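Local coordinates for protein beta-1,4-mannanase (Cellulomonas fimi, PDB 2BVY) that probably hydrolyses internal beta-1,4-linked mannosidic bonds of mannan, this chain holding the family 26 catalytic barrel and an Ig-like domain of a longer modular enzyme, at residues 243-248 with 278-283; 215-220 with 228-233; 263-268 with 308-313; 34-39 with 319-324. All coordinates share one frame; numbering follows the deposited sequence.

Interaction 1: 243-248 with 278-283; sequences LGLDTY and SAFTEF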
loop_
_atom_site.group_PDB
_atom_site.type_symbol
_atom_site.label_atom_id
_atom_site.label_comp_id
_atom_site.label_asym_id
_atom_site.label_seq_id
_atom_site.Cartn_x
_atom_site.Cartn_y
_atom_site.Cartn_z
ATOM N N LEU A 243 1.556 -0.935 8.445
ATOM C CA LEU A 243 1.911 0.483 8.546
ATOM C C LEU A 243 3.298 0.643 7.939
ATOM O O LEU A 243 4.262 0.055 8.426
ATOM C CB LEU A 243 1.923 0.933 10.011
ATOM C CG LEU A 243 0.568 0.837 10.724
ATOM C CD1 LEU A 243 0.719 1.174 12.198
ATOM C CD2 LEU A 243 -0.418 1.781 10.062
ATOM N N GLY A 244 3.400 1.446 6.885
ATOM C CA GLY A 244 4.676 1.605 6.223
ATOM C C GLY A 244 5.415 2.914 6.395
ATOM O O GLY A 244 4.960 3.824 7.081
ATOM N N LEU A 245 6.564 2.990 5.730
ATOM C CA LEU A 245 7.448 4.141 5.770
ATOM C C LEU A 245 8.328 4.047 4.516
ATOM O O LEU A 245 8.909 2.998 4.240
ATOM C CB LEU A 245 8.297 4.058 7.046
ATOM C CG LEU A 245 9.140 5.200 7.624
ATOM C CD1 LEU A 245 10.438 5.332 6.877
ATOM C CD2 LEU A 245 8.341 6.488 7.608
ATOM N N ASP A 246 8.384 5.128 3.744
ATOM C CA ASP A 246 9.193 5.179 2.526
ATOM C C ASP A 246 10.282 6.228 2.751
ATOM O O ASP A 246 9.988 7.406 2.964
ATOM C CB ASP A 246 8.331 5.578 1.315
ATOM C CG ASP A 246 7.385 4.472 0.873
ATOM O OD1 ASP A 246 7.098 3.571 1.693
ATOM O OD2 ASP A 246 6.918 4.509 -0.295
ATOM N N THR A 247 11.540 5.810 2.697
ATOM C CA THR A 247 12.626 6.748 2.929
ATOM C C THR A 247 13.901 6.440 2.148
ATOM O O THR A 247 14.420 5.321 2.185
ATOM C CB THR A 247 12.951 6.803 4.433
ATOM O OG1 THR A 247 11.783 7.227 5.148
ATOM C CG2 THR A 247 14.090 7.771 4.712
ATOM N N TYR A 248 14.388 7.451 1.437
ATOM C CA TYR A 248 15.608 7.336 0.658
ATOM C C TYR A 248 16.564 8.397 1.176
ATOM O O TYR A 248 16.134 9.420 1.703
ATOM C CB TYR A 248 15.339 7.558 -0.836
ATOM C CG TYR A 248 14.517 6.461 -1.478
ATOM C CD1 TYR A 248 13.131 6.411 -1.311
ATOM C CD2 TYR A 248 15.131 5.454 -2.232
ATOM C CE1 TYR A 248 12.375 5.388 -1.878
ATOM C CE2 TYR A 248 14.385 4.423 -2.800
ATOM C CZ TYR A 248 13.004 4.398 -2.619
ATOM O OH TYR A 248 12.252 3.386 -3.168
ATOM N N SER A 278 4.123 -3.464 11.133
ATOM C CA SER A 278 4.795 -2.278 10.622
ATOM C C SER A 278 5.939 -2.775 9.746
ATOM O O SER A 278 6.437 -3.889 9.940
ATOM C CB SER A 278 5.324 -1.389 11.756
ATOM O OG SER A 278 6.260 -2.064 12.568
ATOM N N ALA A 279 6.346 -1.959 8.779
ATOM C CA ALA A 279 7.414 -2.347 7.868
ATOM C C ALA A 279 8.016 -1.160 7.127
ATOM O O ALA A 279 7.351 -0.153 6.873
ATOM C CB ALA A 279 6.884 -3.369 6.857
ATOM N N PHE A 280 9.285 -1.309 6.776
ATOM C CA PHE A 280 10.040 -0.296 6.047
ATOM C C PHE A 280 9.706 -0.554 4.570
ATOM O O PHE A 280 10.538 -1.070 3.825
ATOM C CB PHE A 280 11.539 -0.516 6.309
ATOM C CG PHE A 280 12.404 0.696 6.056
ATOM C CD1 PHE A 280 11.924 1.791 5.344
ATOM C CD2 PHE A 280 13.717 0.719 6.514
ATOM C CE1 PHE A 280 12.742 2.886 5.093
ATOM C CE2 PHE A 280 14.548 1.814 6.268
ATOM C CZ PHE A 280 14.063 2.897 5.558
ATOM N N THR A 281 8.481 -0.195 4.165
ATOM C CA THR A 281 7.999 -0.427 2.802
ATOM C C THR A 281 8.897 0.014 1.643
ATOM O O THR A 281 8.908 -0.626 0.601
ATOM C CB THR A 281 6.577 0.161 2.604
ATOM O OG1 THR A 281 6.517 1.496 3.121
ATOM C CG2 THR A 281 5.556 -0.696 3.327
ATOM N N GLU A 282 9.629 1.108 1.808
ATOM C CA GLU A 282 10.538 1.566 0.762
ATOM C C GLU A 282 11.763 2.226 1.375
ATOM O O GLU A 282 11.651 3.110 2.228
ATOM C CB GLU A 282 9.858 2.556 -0.208
ATOM C CG GLU A 282 9.167 1.902 -1.400
ATOM C CD GLU A 282 8.789 2.897 -2.498
ATOM O OE1 GLU A 282 9.636 3.745 -2.861
ATOM O OE2 GLU A 282 7.651 2.827 -3.011
ATOM N N PHE A 283 12.932 1.776 0.943
ATOM C CA PHE A 283 14.180 2.330 1.421
ATOM C C PHE A 283 15.208 2.180 0.309
ATOM O O PHE A 283 15.094 1.294 -0.542
ATOM C CB PHE A 283 14.672 1.584 2.661
ATOM C CG PHE A 283 15.489 0.355 2.348
ATOM C CD1 PHE A 283 14.871 -0.848 2.029
ATOM C CD2 PHE A 283 16.878 0.416 2.352
ATOM C CE1 PHE A 283 15.630 -1.978 1.724
ATOM C CE2 PHE A 283 17.648 -0.703 2.047
ATOM C CZ PHE A 283 17.024 -1.905 1.734
#

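Interaction 2: 215-220 with 228-233; sequences YAWGPG and DVYLRT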
loop_
_atom_site.group_PDB
_atom_site.type_symbol
_atom_site.label_atom_id
_atom_site.label_comp_id
_atom_site.label_asym_id
_atom_site.label_seq_id
_atom_site.Cartn_x
_atom_site.Cartn_y
_atom_site.Cartn_z
ATOM N N TYR A 215 -3.595 -5.161 3.251
ATOM C CA TYR A 215 -3.479 -3.764 2.872
ATOM C C TYR A 215 -2.400 -2.986 3.605
ATOM O O TYR A 215 -2.338 -2.973 4.830
ATOM C CB TYR A 215 -4.840 -3.086 3.027
ATOM C CG TYR A 215 -5.874 -3.684 2.101
ATOM C CD1 TYR A 215 -6.603 -4.818 2.466
ATOM C CD2 TYR A 215 -6.073 -3.157 0.827
ATOM C CE1 TYR A 215 -7.505 -5.411 1.576
ATOM C CE2 TYR A 215 -6.965 -3.740 -0.067
ATOM C CZ TYR A 215 -7.678 -4.862 0.310
ATOM O OH TYR A 215 -8.570 -5.415 -0.582
ATOM N N ALA A 216 -1.533 -2.342 2.833
ATOM C CA ALA A 216 -0.450 -1.558 3.402
ATOM C C ALA A 216 -0.682 -0.085 3.135
ATOM O O ALA A 216 -1.188 0.295 2.080
ATOM C CB ALA A 216 0.894 -1.988 2.807
ATOM N N TRP A 217 -0.299 0.733 4.103
ATOM C CA TRP A 217 -0.439 2.176 4.005
ATOM C C TRP A 217 0.854 2.831 4.478
ATOM O O TRP A 217 1.282 2.650 5.619
ATOM C CB TRP A 217 -1.617 2.639 4.865
ATOM C CG TRP A 217 -1.666 4.110 5.066
ATOM C CD1 TRP A 217 -2.158 5.049 4.204
ATOM C CD2 TRP A 217 -1.184 4.823 6.208
ATOM N NE1 TRP A 217 -2.015 6.306 4.743
ATOM C CE2 TRP A 217 -1.418 6.194 5.974
ATOM C CE3 TRP A 217 -0.575 4.433 7.408
ATOM C CZ2 TRP A 217 -1.065 7.182 6.897
ATOM C CZ3 TRP A 217 -0.223 5.414 8.328
ATOM C CH2 TRP A 217 -0.471 6.774 8.066
ATOM N N GLY A 218 1.486 3.578 3.581
ATOM C CA GLY A 218 2.726 4.253 3.915
ATOM C C GLY A 218 2.681 5.647 3.329
ATOM O O GLY A 218 2.940 5.819 2.144
ATOM N N PRO A 219 2.370 6.667 4.145
ATOM C CA PRO A 219 2.275 8.068 3.734
ATOM C C PRO A 219 3.581 8.711 3.279
ATOM O O PRO A 219 3.560 9.772 2.663
ATOM C CB PRO A 219 1.718 8.738 4.977
ATOM C CG PRO A 219 2.433 7.985 6.070
ATOM C CD PRO A 219 2.239 6.553 5.612
ATOM N N GLY A 220 4.716 8.094 3.591
ATOM C CA GLY A 220 5.983 8.673 3.177
ATOM C C GLY A 220 7.086 8.479 4.199
ATOM O O GLY A 220 7.191 7.413 4.815
ATOM N N ASP A 228 1.531 12.453 15.307
ATOM C CA ASP A 228 0.456 13.306 14.816
ATOM C C ASP A 228 0.531 13.609 13.326
ATOM O O ASP A 228 -0.487 13.594 12.637
ATOM C CB ASP A 228 0.416 14.603 15.627
ATOM C CG ASP A 228 0.256 14.345 17.109
ATOM O OD1 ASP A 228 -0.711 13.653 17.496
ATOM O OD2 ASP A 228 1.100 14.826 17.890
ATOM N N VAL A 229 1.727 13.884 12.822
ATOM C CA VAL A 229 1.877 14.164 11.401
ATOM C C VAL A 229 1.734 12.866 10.599
ATOM O O VAL A 229 1.086 12.833 9.549
ATOM C CB VAL A 229 3.252 14.784 11.092
ATOM C CG1 VAL A 229 3.330 15.135 9.611
ATOM C CG2 VAL A 229 3.477 16.031 11.956
ATOM N N TYR A 230 2.335 11.799 11.116
ATOM C CA TYR A 230 2.296 10.499 10.461
ATOM C C TYR A 230 0.878 9.986 10.259
ATOM O O TYR A 230 0.543 9.484 9.190
ATOM C CB TYR A 230 3.092 9.472 11.282
ATOM C CG TYR A 230 3.095 8.072 10.696
ATOM C CD1 TYR A 230 3.768 7.795 9.508
ATOM C CD2 TYR A 230 2.423 7.025 11.333
ATOM C CE1 TYR A 230 3.780 6.509 8.967
ATOM C CE2 TYR A 230 2.424 5.733 10.802
ATOM C CZ TYR A 230 3.107 5.485 9.617
ATOM O OH TYR A 230 3.117 4.219 9.087
ATOM N N LEU A 231 0.046 10.113 11.286
ATOM C CA LEU A 231 -1.327 9.622 11.218
ATOM C C LEU A 231 -2.383 10.591 10.694
ATOM O O LEU A 231 -3.567 10.239 10.654
ATOM C CB LEU A 231 -1.769 9.118 12.599
ATOM C CG LEU A 231 -0.954 7.955 13.166
ATOM C CD1 LEU A 231 -1.425 7.646 14.593
ATOM C CD2 LEU A 231 -1.101 6.729 12.255
ATOM N N ARG A 232 -1.981 11.793 10.291
ATOM C CA ARG A 232 -2.952 12.767 9.792
ATOM C C ARG A 232 -3.751 12.246 8.603
ATOM O O ARG A 232 -4.908 12.609 8.397
ATOM C CB ARG A 232 -2.252 14.069 9.394
ATOM C CG ARG A 232 -3.105 15.007 8.546
ATOM C CD ARG A 232 -2.605 16.427 8.658
ATOM N NE ARG A 232 -1.150 16.484 8.559
ATOM C CZ ARG A 232 -0.420 17.562 8.834
ATOM N NH1 ARG A 232 -1.011 18.680 9.227
ATOM N NH2 ARG A 232 0.901 17.523 8.720
ATOM N N THR A 233 -3.127 11.360 7.842
ATOM C CA THR A 233 -3.735 10.803 6.651
ATOM C C THR A 233 -4.176 9.340 6.835
ATOM O O THR A 233 -4.735 8.726 5.933
ATOM C CB THR A 233 -2.713 10.954 5.502
ATOM O OG1 THR A 233 -3.308 11.682 4.427
ATOM C CG2 THR A 233 -2.190 9.618 5.052
#

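Interaction 3: 263-268 with 308-313; sequences DLRMIA and KADPVA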
loop_
_atom_site.group_PDB
_atom_site.type_symbol
_atom_site.label_atom_id
_atom_site.label_comp_id
_atom_site.label_asym_id
_atom_site.label_seq_id
_atom_site.Cartn_x
_atom_site.Cartn_y
_atom_site.Cartn_z
ATOM N N ASP A 263 11.640 7.478 13.206
ATOM C CA ASP A 263 10.482 7.121 12.390
ATOM C C ASP A 263 10.177 5.624 12.451
ATOM O O ASP A 263 9.019 5.221 12.565
ATOM C CB ASP A 263 10.728 7.523 10.933
ATOM C CG ASP A 263 10.113 8.862 10.582
ATOM O OD1 ASP A 263 9.615 9.561 11.493
ATOM O OD2 ASP A 263 10.129 9.220 9.385
ATOM N N LEU A 264 11.217 4.801 12.367
ATOM C CA LEU A 264 11.027 3.356 12.404
ATOM C C LEU A 264 10.478 2.863 13.741
ATOM O O LEU A 264 9.681 1.923 13.772
ATOM C CB LEU A 264 12.334 2.628 12.062
ATOM C CG LEU A 264 12.771 2.643 10.590
ATOM C CD1 LEU A 264 14.129 1.970 10.456
ATOM C CD2 LEU A 264 11.744 1.922 9.722
ATOM N N ARG A 265 10.886 3.469 14.852
ATOM C CA ARG A 265 10.331 3.004 16.118
ATOM C C ARG A 265 8.918 3.540 16.312
ATOM O O ARG A 265 8.087 2.872 16.925
ATOM C CB ARG A 265 11.232 3.349 17.313
ATOM C CG ARG A 265 11.727 4.764 17.432
ATOM C CD ARG A 265 12.733 4.842 18.594
ATOM N NE ARG A 265 12.083 4.652 19.893
ATOM C CZ ARG A 265 12.559 3.887 20.875
ATOM N NH1 ARG A 265 13.698 3.221 20.720
ATOM N NH2 ARG A 265 11.892 3.788 22.023
ATOM N N MET A 266 8.642 4.723 15.760
ATOM C CA MET A 266 7.309 5.321 15.848
ATOM C C MET A 266 6.276 4.364 15.250
ATOM O O MET A 266 5.269 4.043 15.896
ATOM C CB MET A 266 7.259 6.656 15.083
ATOM C CG MET A 266 5.844 7.177 14.799
ATOM S SD MET A 266 5.785 8.620 13.668
ATOM C CE MET A 266 6.299 7.867 12.108
ATOM N N ILE A 267 6.526 3.899 14.024
ATOM C CA ILE A 267 5.580 2.998 13.376
ATOM C C ILE A 267 5.513 1.641 14.055
ATOM O O ILE A 267 4.475 0.983 14.029
ATOM C CB ILE A 267 5.888 2.802 11.856
ATOM C CG1 ILE A 267 7.222 2.077 11.657
ATOM C CG2 ILE A 267 5.900 4.164 11.150
ATOM C CD1 ILE A 267 7.497 1.706 10.204
ATOM N N ALA A 268 6.612 1.215 14.666
ATOM C CA ALA A 268 6.629 -0.066 15.362
ATOM C C ALA A 268 5.726 0.044 16.592
ATOM O O ALA A 268 4.967 -0.877 16.904
ATOM C CB ALA A 268 8.055 -0.426 15.779
ATOM N N LYS A 308 19.023 -2.495 13.784
ATOM C CA LYS A 308 19.079 -3.557 14.778
ATOM C C LYS A 308 19.712 -3.152 16.113
ATOM O O LYS A 308 19.648 -3.904 17.081
ATOM C CB LYS A 308 19.758 -4.809 14.197
ATOM C CG LYS A 308 21.117 -4.605 13.579
ATOM C CD LYS A 308 21.644 -5.931 13.032
ATOM C CE LYS A 308 23.097 -5.816 12.605
ATOM N NZ LYS A 308 23.730 -7.157 12.516
ATOM N N ALA A 309 20.300 -1.961 16.171
ATOM C CA ALA A 309 20.902 -1.477 17.411
ATOM C C ALA A 309 19.792 -0.969 18.331
ATOM O O ALA A 309 19.960 -0.898 19.548
ATOM C CB ALA A 309 21.892 -0.356 17.119
ATOM N N ASP A 310 18.657 -0.616 17.739
ATOM C CA ASP A 310 17.518 -0.116 18.500
ATOM C C ASP A 310 16.492 -1.234 18.615
ATOM O O ASP A 310 16.018 -1.761 17.605
ATOM C CB ASP A 310 16.901 1.095 17.794
ATOM C CG ASP A 310 15.778 1.727 18.595
ATOM O OD1 ASP A 310 14.774 1.036 18.863
ATOM O OD2 ASP A 310 15.901 2.917 18.954
ATOM N N PRO A 311 16.132 -1.613 19.854
ATOM C CA PRO A 311 15.159 -2.681 20.097
ATOM C C PRO A 311 13.745 -2.433 19.568
ATOM O O PRO A 311 13.015 -3.384 19.298
ATOM C CB PRO A 311 15.198 -2.840 21.617
ATOM C CG PRO A 311 15.509 -1.454 22.081
ATOM C CD PRO A 311 16.589 -1.024 21.126
ATOM N N VAL A 312 13.356 -1.172 19.416
ATOM C CA VAL A 312 12.017 -0.879 18.915
ATOM C C VAL A 312 11.994 -0.695 17.397
ATOM O O VAL A 312 11.128 -1.241 16.721
ATOM C CB VAL A 312 11.420 0.377 19.600
ATOM C CG1 VAL A 312 10.004 0.620 19.097
ATOM C CG2 VAL A 312 11.407 0.184 21.118
ATOM N N ALA A 313 12.952 0.056 16.862
ATOM C CA ALA A 313 13.023 0.285 15.421
ATOM C C ALA A 313 13.244 -1.014 14.648
ATOM O O ALA A 313 12.905 -1.107 13.464
ATOM C CB ALA A 313 14.134 1.267 15.105
#

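Interaction 4: 34-39 with 319-324; sequences FGHQHT and METWAN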
loop_
_atom_site.group_PDB
_atom_site.type_symbol
_atom_site.label_atom_id
_atom_site.label_comp_id
_atom_site.label_asym_id
_atom_site.label_seq_id
_atom_site.Cartn_x
_atom_site.Cartn_y
_atom_site.Cartn_z
ATOM N N PHE A 34 14.162 -8.926 3.325
ATOM C CA PHE A 34 14.647 -7.990 2.328
ATOM C C PHE A 34 13.761 -8.129 1.094
ATOM O O PHE A 34 13.438 -9.241 0.680
ATOM C CB PHE A 34 16.087 -8.288 1.929
ATOM C CG PHE A 34 16.542 -7.488 0.747
ATOM C CD1 PHE A 34 16.741 -6.114 0.861
ATOM C CD2 PHE A 34 16.700 -8.088 -0.493
ATOM C CE1 PHE A 34 17.087 -5.346 -0.250
ATOM C CE2 PHE A 34 17.045 -7.332 -1.610
ATOM C CZ PHE A 34 17.237 -5.953 -1.484
ATOM N N GLY A 35 13.371 -7.003 0.510
ATOM C CA GLY A 35 12.522 -7.043 -0.667
ATOM C C GLY A 35 13.104 -6.211 -1.779
ATOM O O GLY A 35 13.844 -5.267 -1.527
ATOM N N HIS A 36 12.767 -6.556 -3.016
ATOM C CA HIS A 36 13.281 -5.841 -4.178
ATOM C C HIS A 36 12.192 -5.747 -5.243
ATOM O O HIS A 36 11.546 -6.742 -5.565
ATOM C CB HIS A 36 14.495 -6.583 -4.752
ATOM C CG HIS A 36 15.157 -5.874 -5.893
ATOM N ND1 HIS A 36 15.715 -6.544 -6.960
ATOM C CD2 HIS A 36 15.384 -4.556 -6.117
ATOM C CE1 HIS A 36 16.258 -5.670 -7.792
ATOM N NE2 HIS A 36 16.072 -4.456 -7.302
ATOM N N GLN A 37 11.998 -4.550 -5.785
ATOM C CA GLN A 37 10.988 -4.306 -6.816
ATOM C C GLN A 37 11.409 -4.880 -8.178
ATOM O O GLN A 37 12.561 -4.728 -8.593
ATOM C CB GLN A 37 10.758 -2.798 -6.950
ATOM C CG GLN A 37 9.658 -2.399 -7.922
ATOM C CD GLN A 37 8.267 -2.574 -7.345
ATOM O OE1 GLN A 37 7.264 -2.315 -8.019
ATOM N NE2 GLN A 37 8.193 -3.007 -6.097
ATOM N N HIS A 38 10.474 -5.537 -8.867
ATOM C CA HIS A 38 10.744 -6.104 -10.190
ATOM C C HIS A 38 12.022 -6.939 -10.185
ATOM O O HIS A 38 12.780 -6.944 -11.164
ATOM C CB HIS A 38 10.909 -4.975 -11.208
ATOM C CG HIS A 38 9.625 -4.317 -11.601
ATOM N ND1 HIS A 38 8.639 -4.973 -12.304
ATOM C CD2 HIS A 38 9.181 -3.051 -11.422
ATOM C CE1 HIS A 38 7.641 -4.140 -12.542
ATOM N NE2 HIS A 38 7.945 -2.966 -12.018
ATOM N N THR A 39 12.253 -7.654 -9.095
ATOM C CA THR A 39 13.476 -8.428 -8.964
ATOM C C THR A 39 13.699 -9.466 -10.074
ATOM O O THR A 39 14.845 -9.740 -10.444
ATOM C CB THR A 39 13.561 -9.070 -7.537
ATOM O OG1 THR A 39 14.937 -9.264 -7.186
ATOM C CG2 THR A 39 12.816 -10.394 -7.472
ATOM N N MET A 319 11.871 -4.714 4.466
ATOM C CA MET A 319 12.392 -3.498 3.871
ATOM C C MET A 319 12.676 -3.813 2.411
ATOM O O MET A 319 13.461 -4.708 2.099
ATOM C CB MET A 319 13.655 -3.008 4.611
ATOM C CG MET A 319 14.850 -3.950 4.605
ATOM S SD MET A 319 16.077 -3.534 5.892
ATOM C CE MET A 319 16.652 -1.935 5.342
ATOM N N GLU A 320 12.001 -3.085 1.525
ATOM C CA GLU A 320 12.122 -3.270 0.082
ATOM C C GLU A 320 12.825 -2.090 -0.574
ATOM O O GLU A 320 12.494 -0.934 -0.291
ATOM C CB GLU A 320 10.724 -3.404 -0.549
ATOM C CG GLU A 320 10.724 -3.927 -2.001
ATOM C CD GLU A 320 9.534 -3.435 -2.841
ATOM O OE1 GLU A 320 8.441 -3.175 -2.293
ATOM O OE2 GLU A 320 9.695 -3.316 -4.069
ATOM N N THR A 321 13.796 -2.363 -1.441
ATOM C CA THR A 321 14.455 -1.268 -2.131
ATOM C C THR A 321 13.932 -1.300 -3.568
ATOM O O THR A 321 13.304 -2.282 -3.973
ATOM C CB THR A 321 15.999 -1.366 -2.062
ATOM O OG1 THR A 321 16.554 -0.089 -2.401
ATOM C CG2 THR A 321 16.537 -2.427 -3.009
ATOM N N TRP A 322 14.179 -0.246 -4.342
ATOM C CA TRP A 322 13.623 -0.190 -5.685
ATOM C C TRP A 322 14.267 -0.981 -6.823
ATOM O O TRP A 322 15.326 -1.596 -6.673
ATOM C CB TRP A 322 13.428 1.267 -6.103
ATOM C CG TRP A 322 12.135 1.457 -6.843
ATOM C CD1 TRP A 322 11.971 1.965 -8.103
ATOM C CD2 TRP A 322 10.825 1.105 -6.377
ATOM N NE1 TRP A 322 10.638 1.947 -8.449
ATOM C CE2 TRP A 322 9.914 1.427 -7.407
ATOM C CE3 TRP A 322 10.332 0.551 -5.187
ATOM C CZ2 TRP A 322 8.533 1.212 -7.281
ATOM C CZ3 TRP A 322 8.959 0.338 -5.063
ATOM C CH2 TRP A 322 8.079 0.669 -6.104
ATOM N N ALA A 323 13.596 -0.948 -7.968
ATOM C CA ALA A 323 13.996 -1.701 -9.155
ATOM C C ALA A 323 15.331 -1.396 -9.815
ATOM O O ALA A 323 15.878 -0.291 -9.709
ATOM C CB ALA A 323 12.883 -1.617 -10.205
ATOM N N ASN A 324 15.837 -2.410 -10.510
ATOM C CA ASN A 324 17.090 -2.322 -11.240
ATOM C C ASN A 324 16.763 -2.127 -12.729
ATOM O O ASN A 324 16.973 -3.019 -13.562
ATOM C CB ASN A 324 17.909 -3.601 -11.014
ATOM C CG ASN A 324 18.797 -3.517 -9.781
ATOM O OD1 ASN A 324 18.481 -2.817 -8.812
ATOM N ND2 ASN A 324 19.916 -4.238 -9.807
HETATM O O HOH W 1 14.635 -5.022 -10.467
HETATM O O HOH W 2 6.057 -2.608 -4.353
#

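Interaction 1: 243-248 with 278-283
E282 reaches across to D246 and Y248, and every step of its side chain meets one of them. Its CB packs against the D246 carboxylate carbon, with E282 CB to D246 CG at 3.3 Å. CG lies between D246 OD2 and the Y248 hydroxyl, and E282 CD comes to 3.3 Å from D246 OD2. OE1 accepts a hydrogen bond from the tyrosine, Y248 OH to E282 OE1 2.7 Å, on the anti side and 31° out of the carboxylate plane; the same oxygen sits at the edge of the Y248 ring, near its plane. OE2 comes within 3.3 Å of D246 OD2, two acceptors that do not bond to each other. R171 forms salt bridges with both, which probably offsets the charge of two carboxylates so close together.

D246 is fixed by its second oxygen. T281 OG1 donates to D246 OD1 (2.6 Å), nearly in line with the C-O bond, and accepts from L245 N at 3.0 Å, tying side chain and backbone together.

The main chains run parallel in two short ladders. A279 N bonds to L243 O in the first; in the second, E282 N donates to L245 O and T247 N to E282 O (2.7 Å). Between them the register slips by one residue, where F280 centres an inverse gamma turn and sets its ring edge against L245 O. E282, the predicted nucleophile, lies in the later part of the broken seventh barrel strand, on the catalytic side, close to the predicted proton donor E175, as expected of a clan GH-A (beta/alpha)8 active site.

Interaction 2: 215-220 with 228-233
W217 and Y230 meet edge to face inside the beta-alpha-beta unit that links strand 213-217, through helix 227-230, to strand 242-249 of the TIM barrel. The benzene edge of the indole is directed at the phenol ring: the centroids are 5.0 Å apart and the planes make 60°, a tilted version of the T shape. W217 CH2 stands over the centre of the Y230 face, while W217 CZ3 makes the shorter contact, 3.6 Å from Y230 CZ. Both side chains leave the backbone with CG anti to N (chi1 168° for W217, 179° for Y230), and they slide past each other in opposite directions, so that the rim of the indole, not its face, meets the phenol.

P219 crosses Y230 at about a right angle, its CG 3.5 Å from Y230 CE1. Its CD also lies over one face of the indole, offset toward the rim, and the proline therefore touches both aromatics. Along the indole edge, near its plane, sit the T233 methyl and the backbone oxygen of Y230. Replacing W217 by an alanine would probably strip the Y230 face of its aromatic partner and open a gap between the end of strand 213-217 and T233.

Further packing comes from Y197 and Y234, each edge-to-face with W217, and from F223 against Y230. The phenol hydroxyl is occupied by G244 O on the next strand, which helps fix the ring. At the indole rim T233 CG2 lies 3.3 Å from W217 CZ2, and W217 CH2 is 3.1 Å from Y230 O.

Interaction 3: 263-268 with 308-313
R265 and D310 are brought together by two first torsions. In R265, CG stands between the backbone N and the carbonyl carbon (chi1 49°), and a bend at chi3 (-69°) then turns the guanidinium back over V312. In D310, CG is anti to the backbone N (chi1 -175°), which presents the carboxylate to the arginine. The resulting salt bridge is R265 NH1 to D310 OD2, 2.8 Å. The acceptor uses its syn lone pair and lies in the guanidinium plane, although the two flat groups are steeply inclined to one another.

The other carboxylate oxygen serves its own loop. OD1 accepts from V312 N (2.7 Å), nearly along the C-O bond, and from A313 N (2.9 Å), which comes from above the carboxylate plane; these bonds define an Asx turn and an Asx motif just after helix 299-309. A lysine in place of D310 would probably leave R265 facing a like charge and the amides of V312 and A313 without their common acceptor.

V312 supplies apolar contact: CG1 lies 3.5 Å from R265 CB, while CG2 sits over one face of the guanidinium. L264 CB meets A313 CB at 3.8 Å, and one turn along the helix A268 CB approaches V312 O at 3.3 Å. The contact thus pins the loop following helix 299-309 to helix 254-274 on the outside of the barrel. Its chemistry implies a divided role for one carboxylate: one oxygen takes the bond to R265, while the other chiefly shapes the turn.

Interaction 4: 34-39 with 319-324
Strands 34-37 and 319-321 run parallel, their axes 4.4 Å apart at the closest point and inclined by 30°, with G35 bonding to both sides of E320: G35 N to M319 O and T321 N to G35 O. These are the first and last strands of the (beta/alpha)8 barrel, so the pairing closes it. Q37 N continues the ladder to T321 O.

At the end of strand 34-37, Q37 carries the side-chain contact. With CG anti to the backbone N and a bend at chi2 (78°), its amide lies flat over the W322 indole, the planes 8° apart. Q37 CG stands 3.7 Å from the centroid of the six-membered ring, a CH-pi contact. The same amide is nearly coplanar with the E320 carboxylate and donates through Q37 NE2 to E320 OE2, on the syn lone pair; water 2 joins Q37 NE2 to E320 OE1. Stack and bond together fix the amide's rotation. W322 touches E282, the predicted nucleophile, so this corner lines the active site.

On the opposite face of the sheet, F34 CZ packs on T321 CG2 at 3.9 Å. There too H36 NE2 donates to N324 OD1 from well above the amide plane, a long bond at 3.3 Å to an oxygen that also accepts from V332 N, while H36 ND1 and T39 OG1, 2.8 Å apart, share a hydrogen bond across a type II turn.

All four contacts belong to the family 26 barrel. Along the chain, strand 34-37 opens interaction 4 and strand 319-321 completes it near the end of the barrel; interaction 2 comes between, followed by interactions 1 and 3, whose segments alternate. Interaction 1 is the hub: its centre lies about 10 Å from that of interaction 2 and about 12 Å from those of 3 and 4, and it touches all three. Strand 242-249 bonds to W217 and Y230, and F283 to E320 and T321. Interactions 1, 2 and 4 share the parallel sheet, whereas 3 joins outer elements. The strand of the predicted nucleophile is flanked by 242-249 and 318-321, with helices 254-274 and 299-309 packing behind it.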